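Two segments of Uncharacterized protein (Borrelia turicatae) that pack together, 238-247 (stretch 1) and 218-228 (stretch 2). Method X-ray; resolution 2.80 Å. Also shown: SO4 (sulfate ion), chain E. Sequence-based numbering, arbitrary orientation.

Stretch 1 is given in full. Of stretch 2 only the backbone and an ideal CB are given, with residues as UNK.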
ATOM      1  N   TYR A 238      10.983 -10.756  -5.872  1.00 53.01           N
ATOM      2  CA  TYR A 238      11.114 -12.236  -5.850  1.00 55.24           C
ATOM      3  C   TYR A 238      12.317 -12.689  -5.022  1.00 59.84           C
ATOM      4  O   TYR A 238      12.407 -13.850  -4.654  1.00 74.14           O
ATOM      5  CB  TYR A 238      11.234 -12.838  -7.253  1.00 55.45           C
ATOM      6  CG  TYR A 238      10.001 -12.817  -8.136  1.00 56.13           C
ATOM      7  CD1 TYR A 238       9.509 -11.619  -8.690  1.00 61.46           C
ATOM      8  CD2 TYR A 238       9.335 -13.994  -8.443  1.00 51.67           C
ATOM      9  CE1 TYR A 238       8.367 -11.614  -9.507  1.00 53.48           C
ATOM     10  CE2 TYR A 238       8.199 -14.001  -9.264  1.00 37.04           C
ATOM     11  CZ  TYR A 238       7.730 -12.825  -9.800  1.00 45.76           C
ATOM     12  OH  TYR A 238       6.613 -12.868 -10.615  1.00 58.36           O
ATOM     13  N   GLY A 239      13.240 -11.773  -4.725  1.00 48.75           N
ATOM     14  CA  GLY A 239      14.433 -12.118  -3.961  1.00 39.67           C
ATOM     15  C   GLY A 239      14.092 -12.436  -2.534  1.00 54.37           C
ATOM     16  O   GLY A 239      14.830 -13.146  -1.868  1.00 66.67           O
ATOM     17  N   TRP A 240      12.962 -11.907  -2.074  1.00 67.38           N
ATOM     18  CA  TRP A 240      12.510 -12.079  -0.696  1.00 61.18           C
ATOM     19  C   TRP A 240      11.551 -13.228  -0.480  1.00 53.47           C
ATOM     20  O   TRP A 240      11.372 -13.679   0.656  1.00 71.82           O
ATOM     21  CB  TRP A 240      11.817 -10.822  -0.271  1.00 49.84           C
ATOM     22  CG  TRP A 240      12.658  -9.636  -0.317  1.00 55.45           C
ATOM     23  CD1 TRP A 240      12.835  -8.806  -1.379  1.00 62.14           C
ATOM     24  CD2 TRP A 240      13.409  -9.079   0.769  1.00 56.96           C
ATOM     25  NE1 TRP A 240      13.660  -7.751  -1.027  1.00 56.52           N
ATOM     26  CE2 TRP A 240      14.025  -7.901   0.288  1.00 53.25           C
ATOM     27  CE3 TRP A 240      13.613  -9.456   2.107  1.00 48.58           C
ATOM     28  CZ2 TRP A 240      14.843  -7.106   1.095  1.00 68.04           C
ATOM     29  CZ3 TRP A 240      14.426  -8.659   2.915  1.00 50.17           C
ATOM     30  CH2 TRP A 240      15.032  -7.497   2.406  1.00 57.52           C
ATOM     31  N   LEU A 241      10.912 -13.667  -1.562  1.00 65.33           N
ATOM     32  CA  LEU A 241       9.985 -14.807  -1.563  1.00 57.13           C
ATOM     33  C   LEU A 241      10.717 -16.119  -1.429  1.00 59.98           C
ATOM     34  O   LEU A 241      11.754 -16.315  -2.062  1.00 61.94           O
ATOM     35  CB  LEU A 241       9.174 -14.838  -2.864  1.00 50.25           C
ATOM     36  CG  LEU A 241       8.492 -13.502  -3.239  1.00 51.00           C
ATOM     37  CD1 LEU A 241       7.619 -13.597  -4.467  1.00 55.53           C
ATOM     38  CD2 LEU A 241       7.649 -12.974  -2.108  1.00 42.52           C
ATOM     39  N   ASP A 242      10.180 -17.011  -0.597  1.00 58.20           N
ATOM     40  CA  ASP A 242      10.645 -18.401  -0.558  1.00 57.62           C
ATOM     41  C   ASP A 242       9.942 -19.227  -1.656  1.00 63.69           C
ATOM     42  O   ASP A 242       9.099 -18.713  -2.401  1.00 55.62           O
ATOM     43  CB  ASP A 242      10.359 -19.012   0.809  1.00 64.31           C
ATOM     44  CG  ASP A 242       8.961 -19.573   0.908  1.00 81.28           C
ATOM     45  OD1 ASP A 242       8.018 -18.779   0.680  1.00 82.01           O
ATOM     46  OD2 ASP A 242       8.820 -20.805   1.171  1.00 67.86           O
ATOM     47  N   ALA A 243      10.243 -20.519  -1.712  1.00 63.79           N
ATOM     48  CA  ALA A 243       9.650 -21.377  -2.722  1.00 60.04           C
ATOM     49  C   ALA A 243       8.122 -21.352  -2.702  1.00 67.92           C
ATOM     50  O   ALA A 243       7.479 -21.213  -3.755  1.00 69.11           O
ATOM     51  CB  ALA A 243      10.184 -22.783  -2.584  1.00 47.42           C
ATOM     52  N   ASP A 244       7.550 -21.453  -1.507  1.00 60.84           N
ATOM     53  CA  ASP A 244       6.099 -21.430  -1.347  1.00 60.88           C
ATOM     54  C   ASP A 244       5.514 -20.154  -1.888  1.00 54.91           C
ATOM     55  O   ASP A 244       4.528 -20.184  -2.650  1.00 55.01           O
ATOM     56  CB  ASP A 244       5.701 -21.594   0.122  1.00 82.72           C
ATOM     57  CG  ASP A 244       5.911 -23.009   0.641  1.00 84.38           C
ATOM     58  OD1 ASP A 244       5.934 -23.975  -0.167  1.00 88.09           O
ATOM     59  OD2 ASP A 244       6.056 -23.134   1.876  1.00 78.54           O
ATOM     60  N   ASP A 245       6.122 -19.033  -1.503  1.00 52.68           N
ATOM     61  CA  ASP A 245       5.688 -17.743  -2.014  1.00 51.30           C
ATOM     62  C   ASP A 245       5.784 -17.697  -3.529  1.00 47.75           C
ATOM     63  O   ASP A 245       4.807 -17.330  -4.188  1.00 61.71           O
ATOM     64  CB  ASP A 245       6.449 -16.614  -1.358  1.00 61.89           C
ATOM     65  CG  ASP A 245       6.095 -16.450   0.115  1.00 72.28           C
ATOM     66  OD1 ASP A 245       4.980 -16.836   0.514  1.00 78.06           O
ATOM     67  OD2 ASP A 245       6.939 -15.945   0.890  1.00 70.00           O
ATOM     68  N   ARG A 246       6.929 -18.109  -4.073  1.00 48.10           N
ATOM     69  CA  ARG A 246       7.120 -18.203  -5.527  1.00 47.24           C
ATOM     70  C   ARG A 246       5.981 -18.963  -6.185  1.00 61.99           C
ATOM     71  O   ARG A 246       5.304 -18.404  -7.086  1.00 47.01           O
ATOM     72  CB  ARG A 246       8.468 -18.812  -5.900  1.00 40.24           C
ATOM     73  CG  ARG A 246       9.605 -17.846  -5.633  1.00 59.67           C
ATOM     74  CD  ARG A 246      10.936 -18.242  -6.233  1.00 56.21           C
ATOM     75  NE  ARG A 246      11.385 -19.547  -5.765  1.00 58.36           N
ATOM     76  CZ  ARG A 246      12.079 -19.745  -4.655  1.00 56.31           C
ATOM     77  NH1 ARG A 246      12.453 -20.977  -4.318  1.00 49.06           N
ATOM     78  NH2 ARG A 246      12.387 -18.713  -3.876  1.00 63.64           N
ATOM     79  N   ALA A 247       5.737 -20.188  -5.690  1.00 43.48           N
ATOM     80  CA  ALA A 247       4.580 -20.984  -6.146  1.00 44.92           C
ATOM     81  C   ALA A 247       3.318 -20.154  -6.220  1.00 47.04           C
ATOM     82  O   ALA A 247       2.706 -20.038  -7.296  1.00 65.29           O
ATOM     83  CB  ALA A 247       4.361 -22.208  -5.276  1.00 31.98           C
ATOM     84  N   UNK A 218       7.445 -18.007   8.564  1.00 52.45           N
ATOM     85  CA  UNK A 218       8.675 -18.706   8.927  1.00 49.85           C
ATOM     86  C   UNK A 218       9.675 -18.781   7.753  1.00 68.89           C
ATOM     87  O   UNK A 218      10.812 -18.291   7.901  1.00 63.84           O
ATOM     88  CB  UNK A 218       8.339 -20.117   9.415  1.00 49.85           C
ATOM     89  N   UNK A 219       9.246 -19.314   6.567  1.00 50.73           N
ATOM     90  CA  UNK A 219      10.088 -19.238   5.393  1.00 47.97           C
ATOM     91  C   UNK A 219      10.639 -17.840   5.133  1.00 64.05           C
ATOM     92  O   UNK A 219      11.810 -17.704   4.736  1.00 65.67           O
ATOM     93  CB  UNK A 219       9.301 -19.715   4.171  1.00 47.97           C
ATOM     94  N   UNK A 220       9.796 -16.823   5.354  1.00 48.67           N
ATOM     95  CA  UNK A 220      10.132 -15.474   4.975  1.00 54.88           C
ATOM     96  C   UNK A 220      11.274 -14.935   5.827  1.00 51.86           C
ATOM     97  O   UNK A 220      12.124 -14.192   5.320  1.00 77.87           O
ATOM     98  CB  UNK A 220       8.903 -14.570   5.093  1.00 54.88           C
ATOM     99  N   UNK A 221      11.320 -15.356   7.091  1.00 60.42           N
ATOM    100  CA  UNK A 221      12.421 -14.994   7.986  1.00 56.19           C
ATOM    101  C   UNK A 221      13.640 -15.843   7.668  1.00 60.55           C
ATOM    102  O   UNK A 221      14.734 -15.305   7.482  1.00 71.28           O
ATOM    103  CB  UNK A 221      12.016 -15.167   9.451  1.00 56.19           C
ATOM    104  N   UNK A 222      13.444 -17.163   7.579  1.00 46.54           N
ATOM    105  CA  UNK A 222      14.526 -18.083   7.231  1.00 58.59           C
ATOM    106  C   UNK A 222      15.336 -17.636   6.025  1.00 63.02           C
ATOM    107  O   UNK A 222      16.565 -17.780   6.011  1.00 91.22           O
ATOM    108  CB  UNK A 222      13.952 -19.476   6.963  1.00 58.59           C
ATOM    109  N   UNK A 223      14.639 -17.043   5.057  1.00 53.71           N
ATOM    110  CA  UNK A 223      15.205 -16.625   3.789  1.00 57.01           C
ATOM    111  C   UNK A 223      16.391 -15.658   3.952  1.00 69.82           C
ATOM    112  O   UNK A 223      17.229 -15.540   3.061  1.00 75.86           O
ATOM    113  CB  UNK A 223      14.115 -15.971   2.938  1.00 57.01           C
ATOM    114  N   UNK A 224      16.499 -15.008   5.104  1.00 57.70           N
ATOM    115  CA  UNK A 224      17.584 -14.051   5.314  1.00 66.97           C
ATOM    116  C   UNK A 224      18.950 -14.696   5.157  1.00 61.05           C
ATOM    117  O   UNK A 224      19.826 -14.150   4.474  1.00 61.70           O
ATOM    118  CB  UNK A 224      17.469 -13.418   6.702  1.00 66.97           C
ATOM    119  N   UNK A 225      19.091 -15.855   5.797  1.00 61.81           N
ATOM    120  CA  UNK A 225      20.263 -16.716   5.746  1.00 68.23           C
ATOM    121  C   UNK A 225      20.790 -16.803   4.304  1.00 86.61           C
ATOM    122  O   UNK A 225      21.998 -16.637   4.079  1.00 62.59           O
ATOM    123  CB  UNK A 225      19.927 -18.108   6.284  1.00 68.23           C
ATOM    124  N   UNK A 226      19.886 -16.995   3.339  1.00 64.75           N
ATOM    125  CA  UNK A 226      20.275 -17.032   1.939  1.00 58.43           C
ATOM    126  C   UNK A 226      20.512 -15.647   1.389  1.00 61.53           C
ATOM    127  O   UNK A 226      21.425 -15.433   0.614  1.00 76.28           O
ATOM    128  CB  UNK A 226      19.207 -17.746   1.107  1.00 58.43           C
ATOM    129  N   UNK A 227      19.690 -14.700   1.802  1.00 67.89           N
ATOM    130  CA  UNK A 227      19.756 -13.377   1.226  1.00 55.99           C
ATOM    131  C   UNK A 227      21.094 -12.690   1.468  1.00 72.05           C
ATOM    132  O   UNK A 227      21.629 -12.013   0.572  1.00 61.20           O
ATOM    133  CB  UNK A 227      18.623 -12.516   1.788  1.00 55.99           C
ATOM    134  N   UNK A 228      21.651 -12.884   2.658  1.00 74.17           N
ATOM    135  CA  UNK A 228      22.942 -12.262   2.991  1.00 86.57           C
ATOM    136  C   UNK A 228      24.087 -12.692   2.094  1.00 90.82           C
ATOM    137  O   UNK A 228      24.975 -11.900   1.822  1.00 97.93           O
ATOM    138  CB  UNK A 228      23.308 -12.582   4.442  1.00 86.57           C
TER
HETATM  139  S   SO4 E 503      14.056 -20.943  -0.875  0.85 84.19           S
HETATM  140  O1  SO4 E 503      14.202 -22.303  -1.450  0.85 76.63           O
HETATM  141  O2  SO4 E 503      13.762 -19.999  -1.968  0.85 70.65           O
HETATM  142  O3  SO4 E 503      15.276 -20.491  -0.150  0.85 80.52           O
HETATM  143  O4  SO4 E 503      12.894 -20.932   0.031  0.85 96.27           O

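Position 218 has helical backbone angles, and its ideal CB finds nothing of stretch 1 within 5.5 Å, so stretch 1 sets no limit on the side chain. The deposited residue is Ala218.

At 219 the CA-to-CB bond points toward stretch 1, and the ideal CB lies only 3.2 Å from Asp242 OD2. Both carboxylate oxygens of Asp242 already cap the following helix, Asp242 OD1 accepting from Asp245 N (2.9 Å) and Asp242 OD2 from Asp244 N (3.0 Å). A small or compact side chain is favoured, and phi of -49° also admits proline. It is Pro219, whose CB sits 3.4 Å from Asp242 OD2.

At 220 the bond points sideways, but the ideal CB is 4.8 Å from Asp245 OD2. An acidic group within reach favours a long basic side chain, lysine or arginine. Arg220 supplies it: Arg220 NE donates to Asp245 OD2 (3.0 Å, 158°) and Arg220 NH2 to Asp245 OD1 (3.0 Å, 143°), a two-pronged salt bridge with OD2 at the edge of the guanidinium, near its plane.

Positions 221 and 222, like 225, 226 and 228, have no atom of stretch 1 within 5.5 Å of the ideal CB, so stretch 1 leaves the choice open; they are Phe221 and Arg222.

At 223 the bond points toward stretch 1, with the ideal CB 4.2 Å from Trp240 O. The carbonyls of Gly239, Trp240 and Leu241 offer acceptors, and a sulfate lies beyond, so a long donor such as lysine or arginine suits, although nearby Arg246 adds a like charge. Lys223 NZ donates to Gly239 O (3.0 Å); Leu241 O, 3.4 Å from Lys223 NZ, is at a poor angle for a second bond. Lys223 CE passes 3.1 Å from sulfate O2, which accepts from Arg246 NH2 (2.7 Å).

At 224 the bond is sideways and the ideal CB has no atom of stretch 1 within 5.5 Å, yet the Trp240 ring lies within reach of a large apolar side chain such as leucine, methionine or phenylalanine. Phe224 CE1 extends to 4.2 Å from Trp240 CZ3, at the edge of the indole.

Positions 225 and 226 are Lys225 and Glu226.

At 227 the bond points toward stretch 1, its ideal CB 5.3 Å from Gly239 O. The space before Gly239 and the Trp240 ring suits a mid-sized apolar side chain such as leucine, isoleucine or methionine. Ile227 CD1 lies 3.8 Å from Trp240 CE3 and 3.7 Å from Gly239 O.

Position 228 is Val228.

Stretch 2, residues 218-228: APRFRKFKEIV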
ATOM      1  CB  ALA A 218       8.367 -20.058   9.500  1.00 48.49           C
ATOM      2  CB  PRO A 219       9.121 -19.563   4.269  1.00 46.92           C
ATOM      3  CG  PRO A 219       8.154 -20.489   4.873  1.00 47.67           C
ATOM      4  CD  PRO A 219       7.942 -19.911   6.219  1.00 47.64           C
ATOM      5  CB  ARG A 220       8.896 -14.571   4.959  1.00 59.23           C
ATOM      6  CG  ARG A 220       7.773 -15.112   4.077  1.00 58.78           C
ATOM      7  CD  ARG A 220       6.483 -14.294   4.185  1.00 49.57           C
ATOM      8  NE  ARG A 220       5.514 -14.673   3.172  1.00 40.92           N
ATOM      9  CZ  ARG A 220       4.195 -14.704   3.348  1.00 68.52           C
ATOM     10  NH1 ARG A 220       3.664 -14.387   4.511  1.00 57.26           N
ATOM     11  NH2 ARG A 220       3.388 -15.089   2.357  1.00 72.12           N
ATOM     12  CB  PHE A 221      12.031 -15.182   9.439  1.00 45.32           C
ATOM     13  CG  PHE A 221      11.212 -14.062  10.002  1.00 48.80           C
ATOM     14  CD1 PHE A 221      11.747 -12.805  10.162  1.00 56.44           C
ATOM     15  CD2 PHE A 221       9.910 -14.286  10.431  1.00 58.81           C
ATOM     16  CE1 PHE A 221      10.990 -11.769  10.706  1.00 58.46           C
ATOM     17  CE2 PHE A 221       9.143 -13.259  10.974  1.00 60.24           C
ATOM     18  CZ  PHE A 221       9.685 -11.996  11.107  1.00 47.14           C
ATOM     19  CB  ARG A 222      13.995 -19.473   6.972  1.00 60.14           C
ATOM     20  CG  ARG A 222      14.272 -20.424   8.102  1.00 69.13           C
ATOM     21  CD  ARG A 222      14.028 -21.819   7.595  1.00 77.29           C
ATOM     22  NE  ARG A 222      12.604 -22.140   7.550  1.00 74.76           N
ATOM     23  CZ  ARG A 222      11.873 -22.503   8.602  1.00 83.80           C
ATOM     24  NH1 ARG A 222      12.419 -22.584   9.840  1.00 60.43           N
ATOM     25  NH2 ARG A 222      10.587 -22.796   8.403  1.00 75.36           N
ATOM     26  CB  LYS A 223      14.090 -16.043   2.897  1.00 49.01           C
ATOM     27  CG  LYS A 223      14.405 -15.880   1.412  1.00 56.49           C
ATOM     28  CD  LYS A 223      14.636 -17.224   0.732  1.00100.09           C
ATOM     29  CE  LYS A 223      14.425 -17.169  -0.772  1.00 75.72           C
ATOM     30  NZ  LYS A 223      15.135 -16.084  -1.477  1.00 62.66           N
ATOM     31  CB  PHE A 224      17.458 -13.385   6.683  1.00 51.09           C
ATOM     32  CG  PHE A 224      16.332 -12.410   6.777  1.00 57.79           C
ATOM     33  CD1 PHE A 224      15.256 -12.456   5.883  1.00 67.72           C
ATOM     34  CD2 PHE A 224      16.321 -11.461   7.780  1.00 57.13           C
ATOM     35  CE1 PHE A 224      14.203 -11.563   5.978  1.00 55.00           C
ATOM     36  CE2 PHE A 224      15.265 -10.571   7.887  1.00 59.01           C
ATOM     37  CZ  PHE A 224      14.205 -10.633   6.991  1.00 54.17           C
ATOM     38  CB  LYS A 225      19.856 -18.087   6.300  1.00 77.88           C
ATOM     39  CG  LYS A 225      20.952 -19.107   6.605  1.00 91.36           C
ATOM     40  CD  LYS A 225      20.376 -20.503   6.892  1.00109.60           C
ATOM     41  CE  LYS A 225      19.206 -20.851   5.956  1.00139.10           C
ATOM     42  NZ  LYS A 225      18.534 -22.148   6.254  1.00120.99           N
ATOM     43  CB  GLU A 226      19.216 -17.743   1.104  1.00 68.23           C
ATOM     44  CG  GLU A 226      19.062 -19.209   1.478  1.00112.27           C
ATOM     45  CD  GLU A 226      20.186 -20.087   0.928  1.00145.36           C
ATOM     46  OE1 GLU A 226      20.991 -20.623   1.729  1.00143.70           O
ATOM     47  OE2 GLU A 226      20.263 -20.240  -0.312  1.00139.18           O
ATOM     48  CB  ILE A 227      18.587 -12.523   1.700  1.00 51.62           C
ATOM     49  CG1 ILE A 227      17.314 -13.013   1.019  1.00 64.31           C
ATOM     50  CG2 ILE A 227      18.766 -11.094   1.273  1.00 44.81           C
ATOM     51  CD1 ILE A 227      16.052 -12.333   1.494  1.00 60.34           C
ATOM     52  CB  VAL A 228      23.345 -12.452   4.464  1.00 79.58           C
ATOM     53  CG1 VAL A 228      22.291 -11.823   5.344  1.00 91.59           C
ATOM     54  CG2 VAL A 228      23.566 -13.918   4.837  1.00 84.47           C
TER
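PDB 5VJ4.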